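Local coordinates for Lmo2119 protein (Listeria monocytogenes serovar 1/2a, PDB 5HQH) that is of unknown function and carries a signal sequence, this piece of the longer protein being a YbbR-like domain, at residues I46-A60 with V72-K84. Numbering follows the deposited sequence. Where two conformers were deposited one is given.
Sequences IVQSAKAQQDFTVYA and VKLQVKDVSDRLK
Ile46, Val47 and Ala50 turn one flank of helix 44-53 onto Leu83, whose branched end fits among them: its CD2 meets Val47 CG2 at 3.5 Å, while CD1 reaches the small methyl of Ala50. Ile46 CG2, anti to the backbone N, presses tightly on Ser80 CB (3.4 Å); the other branch, ending in Ile46 CD1, lies beside Arg82 CB. Beyond the helix, one water donates to both Asp55 OD1 and Asp78 O and so joins them. Phe56 sets its CB on Val79 CB. Thr57, beta-branched and suited to a strand, forms a hydrogen-bonded pair with Lys77 and gives its hydroxyl to the anti lone pair of Asp78 OD2 (2.8 Å); in the conformer given, Lys77 NZ also forms a salt bridge to OD2. Val58 and Val76 make the non-hydrogen-bonded pair before Tyr59-Gln75, again hydrogen-bonded. Tyr59 CG sits between backbone N and carbonyl carbon, laying the ring across the neighbouring strand: Gln75 CB makes a CH-pi contact over one face, and Lys77 CG meets CE1 at 3.5 Å. Ala60 CB packs on Leu74 CD2. Chemistry thus divides: the helix packs on the 80-83 turn, aliphatic groups line the hairpin's inner face, and donors at Asp78 OD2 may stabilise its negative charge outside.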
loop_
_atom_site.group_PDB
_atom_site.type_symbol
_atom_site.label_atom_id
_atom_site.label_comp_id
_atom_site.label_asym_id
_atom_site.label_seq_id
_atom_site.Cartn_x
_atom_site.Cartn_y
_atom_site.Cartn_z
ATOM N N ILE A 46 3.709 -17.441 12.003
ATOM C CA ILE A 46 3.085 -16.165 11.666
ATOM C C ILE A 46 3.391 -15.755 10.231
ATOM O O ILE A 46 2.486 -15.281 9.506
ATOM C CB ILE A 46 3.514 -15.080 12.691
ATOM C CG1 ILE A 46 3.140 -15.560 14.113
ATOM C CG2 ILE A 46 2.832 -13.756 12.392
ATOM C CD1 ILE A 46 3.512 -14.609 15.224
ATOM N N VAL A 47 4.641 -15.937 9.797
ATOM C CA VAL A 47 5.001 -15.657 8.388
ATOM C C VAL A 47 4.176 -16.536 7.444
ATOM O O VAL A 47 3.607 -16.074 6.450
ATOM C CB VAL A 47 6.510 -15.852 8.123
ATOM C CG1 VAL A 47 6.831 -15.823 6.626
ATOM C CG2 VAL A 47 7.331 -14.797 8.838
ATOM N N GLN A 48 4.112 -17.820 7.755
ATOM C CA GLN A 48 3.401 -18.729 6.894
ATOM C C GLN A 48 1.887 -18.469 6.842
ATOM O O GLN A 48 1.286 -18.601 5.772
ATOM C CB GLN A 48 3.728 -20.180 7.241
ATOM C CG GLN A 48 5.178 -20.531 6.926
ATOM C CD GLN A 48 5.532 -20.363 5.458
ATOM O OE1 GLN A 48 4.772 -20.750 4.565
ATOM N NE2 GLN A 48 6.665 -19.743 5.207
ATOM N N SER A 49 1.273 -18.092 7.963
ATOM C CA SER A 49 -0.144 -17.771 7.958
ATOM C C SER A 49 -0.389 -16.528 7.127
ATOM O O SER A 49 -1.351 -16.465 6.378
ATOM C CB SER A 49 -0.674 -17.584 9.385
ATOM O OG SER A 49 -2.010 -17.092 9.384
ATOM N N ALA A 50 0.512 -15.547 7.225
ATOM C CA ALA A 50 0.346 -14.300 6.469
ATOM C C ALA A 50 0.481 -14.584 4.979
ATOM O O ALA A 50 -0.243 -14.012 4.162
ATOM C CB ALA A 50 1.374 -13.280 6.916
ATOM N N LYS A 51 1.410 -15.449 4.613
ATOM C CA LYS A 51 1.538 -15.843 3.204
ATOM C C LYS A 51 0.313 -16.599 2.711
ATOM O O LYS A 51 -0.204 -16.311 1.625
ATOM C CB LYS A 51 2.796 -16.686 3.011
ATOM C CG LYS A 51 2.923 -17.282 1.622
ATOM C CD LYS A 51 4.228 -18.022 1.502
ATOM C CE LYS A 51 4.380 -18.706 0.156
ATOM N NZ LYS A 51 5.717 -19.362 0.082
ATOM N N ALA A 52 -0.190 -17.529 3.518
ATOM C CA ALA A 52 -1.324 -18.347 3.115
ATOM C C ALA A 52 -2.616 -17.545 2.944
ATOM O O ALA A 52 -3.345 -17.731 1.976
ATOM C CB ALA A 52 -1.536 -19.462 4.116
ATOM N N GLN A 53 -2.886 -16.652 3.891
ATOM C CA GLN A 53 -4.131 -15.879 3.883
ATOM C C GLN A 53 -4.034 -14.498 3.243
ATOM O O GLN A 53 -5.057 -13.942 2.827
ATOM C CB GLN A 53 -4.671 -15.741 5.311
ATOM C CG GLN A 53 -5.589 -16.896 5.742
ATOM C CD GLN A 53 -4.883 -18.223 5.943
ATOM O OE1 GLN A 53 -4.082 -18.388 6.868
ATOM N NE2 GLN A 53 -5.201 -19.186 5.103
ATOM N N GLN A 54 -2.818 -13.949 3.169
ATOM C CA GLN A 54 -2.566 -12.605 2.630
ATOM C C GLN A 54 -3.582 -11.599 3.153
ATOM O O GLN A 54 -4.169 -10.808 2.414
ATOM C CB GLN A 54 -2.477 -12.607 1.103
ATOM C CG GLN A 54 -1.621 -11.476 0.583
ATOM C CD GLN A 54 -1.583 -11.406 -0.895
ATOM O OE1 GLN A 54 -2.156 -10.471 -1.480
ATOM N NE2 GLN A 54 -0.935 -12.398 -1.533
ATOM N N ASP A 55 -3.794 -11.663 4.442
ATOM C CA ASP A 55 -4.808 -10.836 5.090
ATOM C C ASP A 55 -4.287 -9.488 5.591
ATOM O O ASP A 55 -5.044 -8.697 6.187
ATOM C CB ASP A 55 -5.596 -11.620 6.160
ATOM C CG ASP A 55 -4.738 -12.243 7.225
ATOM O OD1 ASP A 55 -3.507 -12.397 7.077
ATOM O OD2 ASP A 55 -5.314 -12.658 8.235
ATOM N N PHE A 56 -3.012 -9.216 5.345
ATOM C CA PHE A 56 -2.457 -7.871 5.596
ATOM C C PHE A 56 -2.871 -6.995 4.428
ATOM O O PHE A 56 -3.269 -7.489 3.365
ATOM C CB PHE A 56 -0.957 -7.901 5.743
ATOM C CG PHE A 56 -0.237 -8.580 4.597
ATOM C CD1 PHE A 56 0.155 -7.847 3.488
ATOM C CD2 PHE A 56 0.044 -9.952 4.610
ATOM C CE1 PHE A 56 0.771 -8.470 2.420
ATOM C CE2 PHE A 56 0.653 -10.568 3.549
ATOM C CZ PHE A 56 1.048 -9.811 2.446
ATOM N N THR A 57 -2.784 -5.687 4.635
ATOM C CA THR A 57 -3.251 -4.699 3.660
ATOM C C THR A 57 -2.198 -3.665 3.410
ATOM O O THR A 57 -1.790 -2.992 4.343
ATOM C CB THR A 57 -4.489 -3.980 4.215
ATOM O OG1 THR A 57 -5.512 -4.961 4.514
ATOM C CG2 THR A 57 -4.999 -2.940 3.252
ATOM N N VAL A 58 -1.732 -3.548 2.153
ATOM C CA VAL A 58 -0.800 -2.501 1.748
ATOM C C VAL A 58 -1.642 -1.346 1.227
ATOM O O VAL A 58 -2.587 -1.571 0.476
ATOM C CB VAL A 58 0.148 -2.968 0.632
ATOM C CG1 VAL A 58 1.104 -1.849 0.244
ATOM C CG2 VAL A 58 0.920 -4.197 1.077
ATOM N N TYR A 59 -1.328 -0.137 1.680
ATOM C CA TYR A 59 -2.122 1.013 1.302
ATOM C C TYR A 59 -1.332 2.297 1.148
ATOM O O TYR A 59 -0.301 2.510 1.784
ATOM C CB TYR A 59 -3.252 1.233 2.303
ATOM C CG TYR A 59 -2.851 1.579 3.738
ATOM C CD1 TYR A 59 -2.450 0.582 4.612
ATOM C CD2 TYR A 59 -2.968 2.877 4.246
ATOM C CE1 TYR A 59 -2.119 0.864 5.913
ATOM C CE2 TYR A 59 -2.643 3.154 5.572
ATOM C CZ TYR A 59 -2.245 2.135 6.404
ATOM O OH TYR A 59 -1.962 2.422 7.730
ATOM N N ALA A 60 -1.890 3.168 0.304
ATOM C CA ALA A 60 -1.455 4.552 0.142
ATOM C C ALA A 60 -2.575 5.390 0.759
ATOM O O ALA A 60 -3.700 5.395 0.264
ATOM C CB ALA A 60 -1.240 4.926 -1.334
ATOM N N VAL A 72 4.112 9.415 -2.065
ATOM C CA VAL A 72 3.505 8.809 -0.868
ATOM C C VAL A 72 4.194 7.511 -0.500
ATOM O O VAL A 72 4.468 6.682 -1.357
ATOM C CB VAL A 72 1.975 8.591 -1.045
ATOM C CG1 VAL A 72 1.653 7.638 -2.194
ATOM C CG2 VAL A 72 1.331 8.092 0.245
ATOM N N LYS A 73 4.508 7.348 0.791
ATOM C CA LYS A 73 5.084 6.094 1.272
ATOM C C LYS A 73 3.948 5.089 1.539
ATOM O O LYS A 73 2.959 5.404 2.179
ATOM C CB LYS A 73 5.855 6.302 2.588
ATOM C CG LYS A 73 6.526 5.031 3.105
ATOM C CD LYS A 73 7.353 5.276 4.346
ATOM C CE LYS A 73 7.793 3.977 4.978
ATOM N NZ LYS A 73 8.631 3.128 4.114
ATOM N N LEU A 74 4.134 3.869 1.055
ATOM C CA LEU A 74 3.170 2.790 1.259
ATOM C C LEU A 74 3.262 2.230 2.660
ATOM O O LEU A 74 4.326 2.077 3.227
ATOM C CB LEU A 74 3.392 1.698 0.202
ATOM C CG LEU A 74 3.216 2.172 -1.255
ATOM C CD1 LEU A 74 3.357 0.987 -2.168
ATOM C CD2 LEU A 74 1.883 2.889 -1.472
ATOM N N GLN A 75 2.091 1.968 3.240
ATOM C CA GLN A 75 1.962 1.467 4.615
ATOM C C GLN A 75 1.384 0.066 4.608
ATOM O O GLN A 75 0.805 -0.363 3.609
ATOM C CB GLN A 75 1.089 2.412 5.412
ATOM C CG GLN A 75 1.676 3.801 5.593
ATOM C CD GLN A 75 0.737 4.711 6.326
ATOM O OE1 GLN A 75 0.049 5.566 5.726
ATOM N NE2 GLN A 75 0.629 4.508 7.612
ATOM N N VAL A 76 1.476 -0.606 5.755
ATOM C CA VAL A 76 0.926 -1.950 5.918
ATOM C C VAL A 76 0.155 -2.010 7.228
ATOM O O VAL A 76 0.624 -1.550 8.288
ATOM C CB VAL A 76 1.983 -3.054 5.894
ATOM C CG1 VAL A 76 1.315 -4.431 5.913
ATOM C CG2 VAL A 76 2.917 -2.896 4.707
ATOM N N LYS A 77 -1.064 -2.540 7.168
ATOM C CA LYS A 77 -1.901 -2.730 8.352
ATOM C C LYS A 77 -2.510 -4.123 8.304
ATOM O O LYS A 77 -2.291 -4.884 7.370
ATOM C CB LYS A 77 -2.962 -1.631 8.492
ATOM C CG LYS A 77 -4.062 -1.644 7.437
ATOM C CD LYS A 77 -4.975 -0.431 7.590
ATOM C CE LYS A 77 -6.247 -0.521 6.745
ATOM N NZ LYS A 77 -7.254 -1.487 7.306
ATOM N N ASP A 78 -3.244 -4.447 9.342
ATOM C CA ASP A 78 -3.889 -5.767 9.476
ATOM C C ASP A 78 -2.821 -6.885 9.447
ATOM O O ASP A 78 -3.009 -7.945 8.848
ATOM C CB ASP A 78 -4.968 -6.004 8.412
ATOM C CG ASP A 78 -5.944 -4.842 8.282
ATOM O OD1 ASP A 78 -6.378 -4.345 9.320
ATOM O OD2 ASP A 78 -6.233 -4.425 7.149
ATOM N N VAL A 79 -1.695 -6.622 10.100
ATOM C CA VAL A 79 -0.527 -7.504 10.040
ATOM C C VAL A 79 -0.034 -7.737 11.455
ATOM O O VAL A 79 -0.073 -6.845 12.278
ATOM C CB VAL A 79 0.567 -6.851 9.141
ATOM C CG1 VAL A 79 1.105 -5.548 9.737
ATOM C CG2 VAL A 79 1.693 -7.827 8.837
ATOM N N SER A 80 0.394 -8.971 11.749
ATOM C CA SER A 80 0.888 -9.314 13.073
ATOM C C SER A 80 2.001 -8.386 13.531
ATOM O O SER A 80 2.903 -8.052 12.775
ATOM C CB SER A 80 1.444 -10.727 13.076
ATOM O OG SER A 80 2.082 -11.029 14.315
ATOM N N ASP A 81 1.977 -8.048 14.811
ATOM C CA ASP A 81 3.021 -7.215 15.391
ATOM C C ASP A 81 4.371 -7.936 15.531
ATOM O O ASP A 81 5.357 -7.291 15.866
ATOM C CB ASP A 81 2.586 -6.592 16.735
ATOM C CG ASP A 81 2.671 -7.516 17.878
ATOM O OD1 ASP A 81 2.457 -8.741 17.722
ATOM O OD2 ASP A 81 2.938 -6.980 18.993
ATOM N N ARG A 82 4.393 -9.245 15.279
ATOM C CA ARG A 82 5.622 -10.030 15.357
ATOM C C ARG A 82 6.363 -10.105 14.026
ATOM O O ARG A 82 7.394 -10.739 13.937
ATOM C CB ARG A 82 5.308 -11.441 15.847
ATOM C CG ARG A 82 4.692 -11.520 17.235
ATOM C CD ARG A 82 5.612 -10.941 18.299
ATOM N NE ARG A 82 5.351 -9.525 18.535
ATOM C CZ ARG A 82 6.232 -8.679 19.059
ATOM N NH1 ARG A 82 7.445 -9.084 19.370
ATOM N NH2 ARG A 82 5.907 -7.406 19.250
ATOM N N LEU A 83 5.822 -9.475 12.986
ATOM C CA LEU A 83 6.497 -9.449 11.670
ATOM C C LEU A 83 7.215 -8.153 11.336
ATOM O O LEU A 83 6.798 -7.063 11.756
ATOM C CB LEU A 83 5.486 -9.699 10.549
ATOM C CG LEU A 83 4.782 -11.042 10.604
ATOM C CD1 LEU A 83 3.843 -11.203 9.423
ATOM C CD2 LEU A 83 5.772 -12.211 10.640
ATOM N N LYS A 84 8.332 -8.282 10.627
ATOM C CA LYS A 84 9.033 -7.122 10.036
ATOM C C LYS A 84 8.531 -7.129 8.595
ATOM O O LYS A 84 8.494 -8.181 7.959
ATOM C CB LYS A 84 10.548 -7.267 10.059
ATOM C CG LYS A 84 11.210 -7.160 11.431
ATOM C CD LYS A 84 12.738 -7.260 11.329
ATOM C CE LYS A 84 13.395 -7.470 12.689
ATOM N NZ LYS A 84 14.885 -7.469 12.599
HETATM O O HOH W 1 -1.699 -10.451 8.099
HETATM O O HOH W 2 -5.174 -9.650 9.567
HETATM O O HOH W 3 -1.874 4.903 8.836
#